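Local structure of 2-dehydro-3-deoxy-D-arabinonate dehydratase (Sulfolobus solfataricus, 2Q18) at residues Arg168-Glu171 with Ala172-Pro175; Ile194-Ser197 with Asp198-Lys201; Val224-Asn227 with Lys228-Arg231; Ile233-Gln236 with Ile237-Ile241. The protein catalyses the magnesium-dependent dehydration of 2-dehydro-3-deoxy-D-arabinonate to 2,5-dioxopentanoate, a step in the pentose oxidation pathway from D-arabinonate to 2-oxoglutarate. All coordinates share one frame; numbering follows the deposited sequence.

Contact 1. Residues Arg168-Glu171 with Ala172-Pro175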
loop_
_atom_site.group_PDB
_atom_site.type_symbol
_atom_site.label_atom_id
_atom_site.label_comp_id
_atom_site.label_asym_id
_atom_site.label_seq_id
_atom_site.Cartn_x
_atom_site.Cartn_y
_atom_site.Cartn_z
ATOM N N ARG A 168 -24.605 -20.610 26.229
ATOM C CA ARG A 168 -24.772 -20.746 27.673
ATOM C C ARG A 168 -24.661 -22.183 28.189
ATOM O O ARG A 168 -24.234 -22.402 29.325
ATOM C CB ARG A 168 -26.095 -20.115 28.116
ATOM C CG ARG A 168 -26.150 -18.591 27.992
ATOM C CD ARG A 168 -25.308 -17.877 29.063
ATOM N NE ARG A 168 -25.511 -18.447 30.395
ATOM C CZ ARG A 168 -26.558 -18.192 31.178
ATOM N NH1 ARG A 168 -27.516 -17.362 30.778
ATOM N NH2 ARG A 168 -26.649 -18.772 32.366
ATOM N N ASP A 169 -25.029 -23.154 27.355
ATOM C CA ASP A 169 -24.942 -24.563 27.742
ATOM C C ASP A 169 -23.497 -25.032 27.884
ATOM O O ASP A 169 -23.176 -25.776 28.812
ATOM C CB ASP A 169 -25.726 -25.472 26.780
ATOM C CG ASP A 169 -25.285 -25.332 25.330
ATOM O OD1 ASP A 169 -24.926 -24.208 24.907
ATOM O OD2 ASP A 169 -25.309 -26.354 24.607
ATOM N N LEU A 170 -22.629 -24.586 26.973
ATOM C CA LEU A 170 -21.211 -24.939 27.027
ATOM C C LEU A 170 -20.540 -24.328 28.259
ATOM O O LEU A 170 -19.727 -24.979 28.915
ATOM C CB LEU A 170 -20.484 -24.535 25.734
ATOM C CG LEU A 170 -20.990 -25.106 24.399
ATOM C CD1 LEU A 170 -20.035 -24.762 23.257
ATOM C CD2 LEU A 170 -21.211 -26.613 24.463
ATOM N N GLU A 171 -20.908 -23.088 28.571
ATOM C CA GLU A 171 -20.434 -22.395 29.762
ATOM C C GLU A 171 -20.857 -23.100 31.061
ATOM O O GLU A 171 -20.048 -23.250 31.985
ATOM C CB GLU A 171 -20.935 -20.949 29.759
ATOM C CG GLU A 171 -20.715 -20.213 31.070
ATOM C CD GLU A 171 -21.264 -18.800 31.073
ATOM O OE1 GLU A 171 -22.001 -18.421 30.133
ATOM O OE2 GLU A 171 -20.953 -18.063 32.033
ATOM N N ALA A 172 -22.124 -23.517 31.123
ATOM C CA ALA A 172 -22.682 -24.190 32.300
ATOM C C ALA A 172 -22.017 -25.540 32.532
ATOM O O ALA A 172 -21.852 -25.977 33.673
ATOM C CB ALA A 172 -24.191 -24.358 32.153
ATOM N N GLU A 173 -21.638 -26.184 31.435
ATOM C CA GLU A 173 -20.944 -27.465 31.438
ATOM C C GLU A 173 -19.602 -27.386 32.190
ATOM O O GLU A 173 -19.251 -28.291 32.954
ATOM C CB GLU A 173 -20.698 -27.862 29.987
ATOM C CG GLU A 173 -20.972 -29.293 29.635
ATOM C CD GLU A 173 -21.210 -29.456 28.144
ATOM O OE1 GLU A 173 -22.337 -29.156 27.681
ATOM O OE2 GLU A 173 -20.271 -29.877 27.434
ATOM N N ASN A 174 -18.864 -26.298 31.962
ATOM C CA ASN A 174 -17.561 -26.055 32.591
ATOM C C ASN A 174 -17.133 -24.619 32.296
ATOM O O ASN A 174 -17.162 -24.201 31.138
ATOM C CB ASN A 174 -16.511 -27.037 32.053
ATOM C CG ASN A 174 -15.302 -27.178 32.964
ATOM O OD1 ASN A 174 -14.719 -26.190 33.407
ATOM N ND2 ASN A 174 -14.909 -28.421 33.235
ATOM N N PRO A 175 -16.743 -23.853 33.339
ATOM C CA PRO A 175 -16.246 -22.481 33.133
ATOM C C PRO A 175 -15.015 -22.410 32.226
ATOM O O PRO A 175 -14.729 -21.354 31.657
ATOM C CB PRO A 175 -15.889 -22.013 34.548
ATOM C CG PRO A 175 -15.775 -23.264 35.367
ATOM C CD PRO A 175 -16.756 -24.219 34.768
#
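The short helix 168-173 of this FAH-family fold, which follows strand 156-167 beside the magnesium site, is closed by two regular helical bonds: Ala172 N reaches Arg168 O at 3.0 Å and Glu173 N reaches Asp169 O at 3.1 Å. Beyond them the helix frays. Asn174 has left helical backbone angles, and its N-H is shared weakly between Leu170 O, at 3.4 Å, and Glu171 O, at 3.3 Å. Ala172 is exposed, a residue type at home in a helix, and at the next residue Glu173 CB lies 3.2 Å from Leu170 O. The chain of Glu173 runs extended past CG and brings OE1 to 4.3 Å from Leu170 CD2. Its carboxylate remains apart from that of Asp169, a like charge, whose oxygens are taken by Ser137 OG and Glu138 N. On another side of the helix Glu171 makes a salt bridge one turn back, OE1 to Arg168 NE at 3.5 Å. With CG anti to the backbone N (chi1 169°) and the chain extended beyond it, the acid leans back toward Arg168. Its side chain is about 5 Å from that of the substrate-binding Lys182. Its other oxygen, OE2, bonds to Tyr104 OH, and a bound phosphate ion, probably from the crystallisation liquor, lies nearby. Arg168 packs on Glu143, a magnesium ligand in strand 140-150; Leu170 and Glu171 lean on helix 178-182, and Asn174, whose OD1 accepts from Leu176 N, bonds through ND2 to Ile103 O of the second subunit.

Contact 2. Residues Ile194-Ser197 with Asp198-Lys201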
loop_
_atom_site.group_PDB
_atom_site.type_symbol
_atom_site.label_atom_id
_atom_site.label_comp_id
_atom_site.label_asym_id
_atom_site.label_seq_id
_atom_site.Cartn_x
_atom_site.Cartn_y
_atom_site.Cartn_z
ATOM N N ILE A 194 -22.306 4.210 16.260
ATOM C CA ILE A 194 -21.543 4.572 17.446
ATOM C C ILE A 194 -21.882 6.019 17.748
ATOM O O ILE A 194 -21.769 6.881 16.877
ATOM C CB ILE A 194 -20.026 4.404 17.242
ATOM C CG1 ILE A 194 -19.680 2.919 17.085
ATOM C CG2 ILE A 194 -19.246 5.020 18.417
ATOM C CD1 ILE A 194 -18.386 2.681 16.360
ATOM N N VAL A 195 -22.322 6.283 18.972
ATOM C CA VAL A 195 -22.644 7.647 19.362
ATOM C C VAL A 195 -21.475 8.231 20.143
ATOM O O VAL A 195 -20.882 7.554 20.985
ATOM C CB VAL A 195 -23.983 7.752 20.159
ATOM C CG1 VAL A 195 -25.116 7.039 19.407
ATOM C CG2 VAL A 195 -23.846 7.199 21.579
ATOM N N THR A 196 -21.136 9.481 19.849
ATOM C CA THR A 196 -20.073 10.158 20.578
ATOM C C THR A 196 -20.501 10.367 22.027
ATOM O O THR A 196 -21.697 10.358 22.336
ATOM C CB THR A 196 -19.677 11.492 19.920
ATOM O OG1 THR A 196 -20.839 12.310 19.740
ATOM C CG2 THR A 196 -19.030 11.234 18.567
ATOM N N SER A 197 -19.516 10.536 22.904
ATOM C CA SER A 197 -19.739 10.603 24.344
ATOM C C SER A 197 -20.730 11.690 24.765
ATOM O O SER A 197 -21.487 11.505 25.722
ATOM C CB SER A 197 -18.401 10.778 25.066
ATOM O OG SER A 197 -18.532 10.497 26.445
ATOM N N ASP A 198 -20.737 12.808 24.038
ATOM C CA ASP A 198 -21.651 13.921 24.321
ATOM C C ASP A 198 -23.116 13.640 23.948
ATOM O O ASP A 198 -24.005 14.424 24.283
ATOM C CB ASP A 198 -21.158 15.218 23.653
ATOM C CG ASP A 198 -21.043 15.105 22.132
ATOM O OD1 ASP A 198 -20.625 16.098 21.499
ATOM O OD2 ASP A 198 -21.369 14.041 21.564
ATOM N N GLU A 199 -23.360 12.530 23.254
ATOM C CA GLU A 199 -24.723 12.117 22.912
ATOM C C GLU A 199 -25.385 11.387 24.082
ATOM O O GLU A 199 -26.604 11.209 24.101
ATOM C CB GLU A 199 -24.734 11.229 21.661
ATOM C CG GLU A 199 -24.225 11.905 20.382
ATOM C CD GLU A 199 -25.273 12.763 19.680
ATOM O OE1 GLU A 199 -26.445 12.791 20.120
ATOM O OE2 GLU A 199 -24.921 13.411 18.673
ATOM N N ILE A 200 -24.574 10.964 25.051
ATOM C CA ILE A 200 -25.076 10.275 26.242
ATOM C C ILE A 200 -24.656 11.017 27.517
ATOM O O ILE A 200 -23.517 10.887 27.987
ATOM C CB ILE A 200 -24.654 8.777 26.273
ATOM C CG1 ILE A 200 -25.323 8.023 25.114
ATOM C CG2 ILE A 200 -25.022 8.134 27.610
ATOM C CD1 ILE A 200 -25.109 6.525 25.116
ATOM N N LYS A 201 -25.587 11.800 28.060
ATOM C CA LYS A 201 -25.344 12.587 29.272
ATOM C C LYS A 201 -25.024 11.704 30.475
ATOM O O LYS A 201 -24.137 12.023 31.269
ATOM C CB LYS A 201 -26.543 13.497 29.580
ATOM C CG LYS A 201 -26.704 14.684 28.624
ATOM C CD LYS A 201 -25.634 15.755 28.857
ATOM C CE LYS A 201 -25.647 16.819 27.766
ATOM N NZ LYS A 201 -26.879 17.663 27.801
#
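Val195 and Ile200 form the apolar side of this turn, their branches crossing at about a right angle with Val195 CG2 3.8 Å from Ile200 CD1. Val195 CB also rests on Glu199 CB at 3.9 Å, and Tyr159 of strand 156-167 adjoins both apolar residues. A beta-branched valine suits the end of a strand, and here its CG2 methyl lies against the end of Ile200. The polar side is tight too: Thr196 OG1 donates to Asp198 OD2 at 2.6 Å, meeting it on the syn side and 21° out of the carboxylate plane. Both groups stand between their own backbone N and carbonyl carbon (chi1 54° for Thr196, 60° for Asp198), which lets them run alongside each other in one direction. As strand 188-195 runs out, the chain makes a turn of 3-10 type, with Glu199 N bonded to Thr196 O at 2.9 Å and Ile200 N to Ser197 O at 3.2 Å. Both donors stand above the carbonyl planes. Were Asp198 an alanine, the Thr196 hydroxyl would probably lose this acceptor, and Lys41 and Tyr37, which meet OD1, their shared carboxylate. Glu199, bent at chi2, turns its OE2 to Met1 N, which is also hydrogen-bonded to Thr196 OG1. Looser toward the other segment are the partly exposed Ser197, which touches Tyr159 but whose OG stays 4.0 Å from Asp198 N, and the exposed Lys201, whose side chain makes no contact with 194-197.

Contact 3. Residues Val224-Asn227 with Lys228-Arg231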
loop_
_atom_site.group_PDB
_atom_site.type_symbol
_atom_site.label_atom_id
_atom_site.label_comp_id
_atom_site.label_asym_id
_atom_site.label_seq_id
_atom_site.Cartn_x
_atom_site.Cartn_y
_atom_site.Cartn_z
ATOM N N VAL A 224 -33.995 -3.709 31.099
ATOM C CA VAL A 224 -33.293 -3.288 32.304
ATOM C C VAL A 224 -32.717 -1.894 32.057
ATOM O O VAL A 224 -32.418 -1.528 30.912
ATOM C CB VAL A 224 -32.184 -4.303 32.718
ATOM C CG1 VAL A 224 -30.973 -4.232 31.770
ATOM C CG2 VAL A 224 -31.757 -4.085 34.167
ATOM N N ASN A 225 -32.599 -1.109 33.122
ATOM C CA ASN A 225 -31.949 0.190 33.038
ATOM C C ASN A 225 -30.504 0.069 33.507
ATOM O O ASN A 225 -30.205 -0.722 34.404
ATOM C CB ASN A 225 -32.707 1.236 33.859
ATOM C CG ASN A 225 -32.258 2.655 33.556
ATOM O OD1 ASN A 225 -31.185 3.086 33.983
ATOM N ND2 ASN A 225 -33.083 3.391 32.821
ATOM N N THR A 226 -29.615 0.850 32.897
ATOM C CA THR A 226 -28.190 0.821 33.250
ATOM C C THR A 226 -27.901 1.376 34.651
ATOM O O THR A 226 -26.760 1.298 35.125
ATOM C CB THR A 226 -27.307 1.552 32.209
ATOM O OG1 THR A 226 -27.793 2.884 32.010
ATOM C CG2 THR A 226 -27.295 0.805 30.876
ATOM N N ASN A 227 -28.924 1.926 35.311
ATOM C CA ASN A 227 -28.798 2.317 36.722
ATOM C C ASN A 227 -28.677 1.107 37.651
ATOM O O ASN A 227 -28.403 1.253 38.841
ATOM C CB ASN A 227 -29.920 3.275 37.168
ATOM C CG ASN A 227 -31.314 2.652 37.098
ATOM O OD1 ASN A 227 -31.502 1.463 37.351
ATOM N ND2 ASN A 227 -32.304 3.476 36.772
ATOM N N LYS A 228 -28.869 -0.083 37.085
ATOM C CA LYS A 228 -28.697 -1.338 37.811
ATOM C C LYS A 228 -27.278 -1.897 37.682
ATOM O O LYS A 228 -26.951 -2.910 38.307
ATOM C CB LYS A 228 -29.722 -2.376 37.336
ATOM C CG LYS A 228 -31.176 -1.921 37.461
ATOM C CD LYS A 228 -31.718 -2.072 38.884
ATOM C CE LYS A 228 -32.756 -0.993 39.216
ATOM N NZ LYS A 228 -33.671 -0.632 38.082
ATOM N N MET A 229 -26.439 -1.250 36.872
ATOM C CA MET A 229 -25.040 -1.664 36.748
ATOM C C MET A 229 -24.290 -1.302 38.028
ATOM O O MET A 229 -24.292 -0.146 38.458
ATOM C CB MET A 229 -24.366 -1.039 35.519
ATOM C CG MET A 229 -23.172 -1.851 34.988
ATOM S SD MET A 229 -22.168 -1.037 33.710
ATOM C CE MET A 229 -23.427 -0.592 32.513
ATOM N N ARG A 230 -23.670 -2.309 38.632
ATOM C CA ARG A 230 -22.984 -2.155 39.910
ATOM C C ARG A 230 -21.479 -1.990 39.696
ATOM O O ARG A 230 -20.842 -1.145 40.327
ATOM C CB ARG A 230 -23.291 -3.357 40.808
ATOM C CG ARG A 230 -22.658 -3.305 42.189
ATOM C CD ARG A 230 -23.149 -4.461 43.041
ATOM N NE ARG A 230 -22.217 -4.810 44.113
ATOM C CZ ARG A 230 -21.203 -5.665 43.985
ATOM N NH1 ARG A 230 -20.965 -6.266 42.822
ATOM N NH2 ARG A 230 -20.418 -5.918 45.024
ATOM N N ARG A 231 -20.923 -2.802 38.801
ATOM C CA ARG A 231 -19.526 -2.687 38.411
ATOM C C ARG A 231 -19.397 -1.644 37.301
ATOM O O ARG A 231 -19.760 -1.903 36.151
ATOM C CB ARG A 231 -18.998 -4.046 37.947
ATOM C CG ARG A 231 -17.488 -4.130 37.862
ATOM C CD ARG A 231 -16.863 -4.337 39.229
ATOM N NE ARG A 231 -17.001 -5.714 39.699
ATOM C CZ ARG A 231 -16.196 -6.279 40.590
ATOM N NH1 ARG A 231 -16.393 -7.540 40.955
ATOM N NH2 ARG A 231 -15.186 -5.588 41.109
HETATM O O HOH W 1 -34.205 -1.527 35.652
HETATM O O HOH W 2 -25.263 2.162 37.710
#
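Lys228 folds back over the Asx turn that ends strand 217-225, in which Asn225 OD1 takes the N-H of Asn227 at 2.9 Å, in the carbonyl plane and on a lone pair. Asparagine suits this place because its short amide can bend back to cap the second peptide nitrogen ahead. The backbone continues as a 3-10 turn, Lys228 N bonding to Asn225 O and Met229 N to Thr226 O, with both donors above the carbonyl planes.

From CB outward, the lysine chain first lies 3.4 Å from Asn225 O. CG, set beside its own backbone N by chi1 of -57°, then passes between Val224 CG2, at 4.0 Å, and Asn227 OD1. CD keeps more distance from that oxygen, but bends at chi2 and chi3 return CE to 3.3 Å from Asn227 OD1, and the bend at chi4 (38°) turns NZ to it. The tip NZ bonds to the same oxygen at 3.1 Å, in the amide plane and on a lone pair. The long, flexible lysine can thus offer methylenes to the valine and an ammonium to the amide. NZ also gives a hydrogen bond to a water that accepts from Asn225 N as well, tying the tip back to the strand. Met229, buried, packs on Tyr83 and Thr254; within the turn Thr226 OG1 bonds to Pro203 O and Leu206 N. A second water donates to Thr226 O and, at 2.6 Å, to Met229 O.

Contact 4. Residues Ile233-Gln236 with Ile237-Ile241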
loop_
_atom_site.group_PDB
_atom_site.type_symbol
_atom_site.label_atom_id
_atom_site.label_comp_id
_atom_site.label_asym_id
_atom_site.label_seq_id
_atom_site.Cartn_x
_atom_site.Cartn_y
_atom_site.Cartn_z
ATOM N N ILE A 233 -18.102 1.169 34.464
ATOM C CA ILE A 233 -17.339 1.023 33.223
ATOM C C ILE A 233 -15.868 1.416 33.404
ATOM O O ILE A 233 -14.974 0.712 32.934
ATOM C CB ILE A 233 -17.991 1.827 32.065
ATOM C CG1 ILE A 233 -19.419 1.322 31.816
ATOM C CG2 ILE A 233 -17.138 1.746 30.794
ATOM C CD1 ILE A 233 -20.279 2.253 30.984
ATOM N N GLU A 234 -15.640 2.537 34.088
ATOM C CA GLU A 234 -14.301 3.018 34.448
ATOM C C GLU A 234 -13.437 1.907 35.057
ATOM O O GLU A 234 -12.279 1.740 34.680
ATOM C CB GLU A 234 -14.427 4.207 35.412
ATOM C CG GLU A 234 -13.124 4.712 36.033
ATOM C CD GLU A 234 -13.352 5.760 37.132
ATOM O OE1 GLU A 234 -14.396 5.702 37.827
ATOM O OE2 GLU A 234 -12.477 6.639 37.306
ATOM N N GLU A 235 -14.017 1.141 35.979
ATOM C CA GLU A 235 -13.319 0.035 36.624
ATOM C C GLU A 235 -13.068 -1.117 35.652
ATOM O O GLU A 235 -12.010 -1.755 35.696
ATOM C CB GLU A 235 -14.104 -0.461 37.841
ATOM C CG GLU A 235 -13.365 -1.501 38.681
ATOM C CD GLU A 235 -14.197 -2.043 39.835
ATOM O OE1 GLU A 235 -15.128 -1.346 40.302
ATOM O OE2 GLU A 235 -13.916 -3.178 40.281
ATOM N N GLN A 236 -14.042 -1.383 34.781
ATOM C CA GLN A 236 -13.891 -2.424 33.765
ATOM C C GLN A 236 -12.724 -2.085 32.837
ATOM O O GLN A 236 -11.908 -2.953 32.523
ATOM C CB GLN A 236 -15.176 -2.603 32.954
ATOM C CG GLN A 236 -16.408 -2.987 33.778
ATOM C CD GLN A 236 -17.633 -3.236 32.910
ATOM O OE1 GLN A 236 -17.535 -3.306 31.683
ATOM N NE2 GLN A 236 -18.789 -3.377 33.544
ATOM N N ILE A 237 -12.655 -0.823 32.415
ATOM C CA ILE A 237 -11.571 -0.342 31.554
ATOM C C ILE A 237 -10.216 -0.463 32.262
ATOM O O ILE A 237 -9.248 -0.939 31.667
ATOM C CB ILE A 237 -11.803 1.115 31.075
ATOM C CG1 ILE A 237 -13.090 1.214 30.244
ATOM C CG2 ILE A 237 -10.600 1.616 30.266
ATOM C CD1 ILE A 237 -13.514 2.638 29.921
ATOM N N GLN A 238 -10.169 -0.048 33.531
ATOM C CA GLN A 238 -8.960 -0.163 34.362
ATOM C C GLN A 238 -8.354 -1.569 34.310
ATOM O O GLN A 238 -7.169 -1.725 34.038
ATOM C CB GLN A 238 -9.259 0.247 35.815
ATOM C CG GLN A 238 -8.095 0.037 36.792
ATOM C CD GLN A 238 -8.462 0.257 38.265
ATOM O OE1 GLN A 238 -7.616 0.104 39.145
ATOM N NE2 GLN A 238 -9.717 0.614 38.535
ATOM N N TYR A 239 -9.173 -2.586 34.559
ATOM C CA TYR A 239 -8.689 -3.967 34.570
ATOM C C TYR A 239 -8.415 -4.527 33.170
ATOM O O TYR A 239 -7.569 -5.410 33.010
ATOM C CB TYR A 239 -9.635 -4.875 35.364
ATOM C CG TYR A 239 -9.473 -4.729 36.864
ATOM C CD1 TYR A 239 -10.088 -3.683 37.556
ATOM C CD2 TYR A 239 -8.686 -5.626 37.588
ATOM C CE1 TYR A 239 -9.930 -3.543 38.938
ATOM C CE2 TYR A 239 -8.521 -5.493 38.969
ATOM C CZ TYR A 239 -9.144 -4.451 39.634
ATOM O OH TYR A 239 -8.979 -4.318 40.994
ATOM N N LEU A 240 -9.127 -4.011 32.168
ATOM C CA LEU A 240 -8.887 -4.391 30.773
ATOM C C LEU A 240 -7.480 -4.000 30.314
ATOM O O LEU A 240 -6.758 -4.821 29.746
ATOM C CB LEU A 240 -9.934 -3.764 29.837
ATOM C CG LEU A 240 -9.658 -3.871 28.326
ATOM C CD1 LEU A 240 -9.566 -5.327 27.882
ATOM C CD2 LEU A 240 -10.705 -3.123 27.505
ATOM N N ILE A 241 -7.104 -2.747 30.565
ATOM C CA ILE A 241 -5.856 -2.195 30.028
ATOM C C ILE A 241 -4.623 -2.447 30.900
ATOM O O ILE A 241 -3.496 -2.178 30.471
ATOM C CB ILE A 241 -5.985 -0.681 29.680
ATOM C CG1 ILE A 241 -6.136 0.173 30.948
ATOM C CG2 ILE A 241 -7.140 -0.458 28.699
ATOM C CD1 ILE A 241 -6.041 1.678 30.704
#
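Four successive backbone bonds of helix 233-241 in this FAH-family fold join its two halves. Ile237 N to Ile233 O is the shortest at 2.8 Å and runs nearly along the C=O axis, followed by Gln238 N to Glu234 O, Tyr239 N to Glu235 O and Leu240 N to Gln236 O. The regular i to i+4 pattern spaces side chains four apart on the same flank, and the packing follows from it. On one such flank Glu235 and Tyr239 run abreast: Glu235 CG is 4.0 Å from Tyr239 CE1, with the carboxylate and ring planes 50° apart. CG of the acid is anti to the backbone N (chi1 -173°), and the extended chain beyond it carries OE2 to a salt bridge with Arg231, just before the helix. The ring also packs on Arg112 and Pro113 of its own chain and on Gln180 of the second subunit, while Arg242 makes a cation-pi contact with it.

On the inner flank Ile233 and Ile237 meet through their branches, Ile233 CG2 lying 3.8 Å from Ile237 CD1. These bulky residues suit the buried face, since Ile233 rests on Val148, and Ile237 on Leu150 and Leu252. Cutting Ile237 back to an alanine is likely to open a gap against Leu150 and Leu252 and to strip Ile233 CG2 of its neighbour. Gln236, also buried, packs on Ser79 and on the same Leu252. Back at the tyrosine, Glu235 O sits at the ring's edge and in its plane, 3.3 Å from Tyr239 CD1.

Contacts 3 and 4 follow each other in the chain and touch: Arg231 O of contact 3 meets Gln236 NE2 of contact 4 at 3.1 Å, probably a hydrogen bond. Their centres are 16 Å apart. Contact 1 lies on the opposite side of the chain's centre from contact 2, about 35 Å between centres; its centre is 25 Å from those of contacts 3 and 4. Three contacts border the catalytic region: the side chain of Arg168 is about 4 Å from that of the magnesium ligand Glu143, the side chain of Val224 about 6 Å from that of substrate-binding Thr256, and the side chain of Gln236 about 7 Å from that of the magnesium ligand Glu145. Contact 2 lies away from these sites.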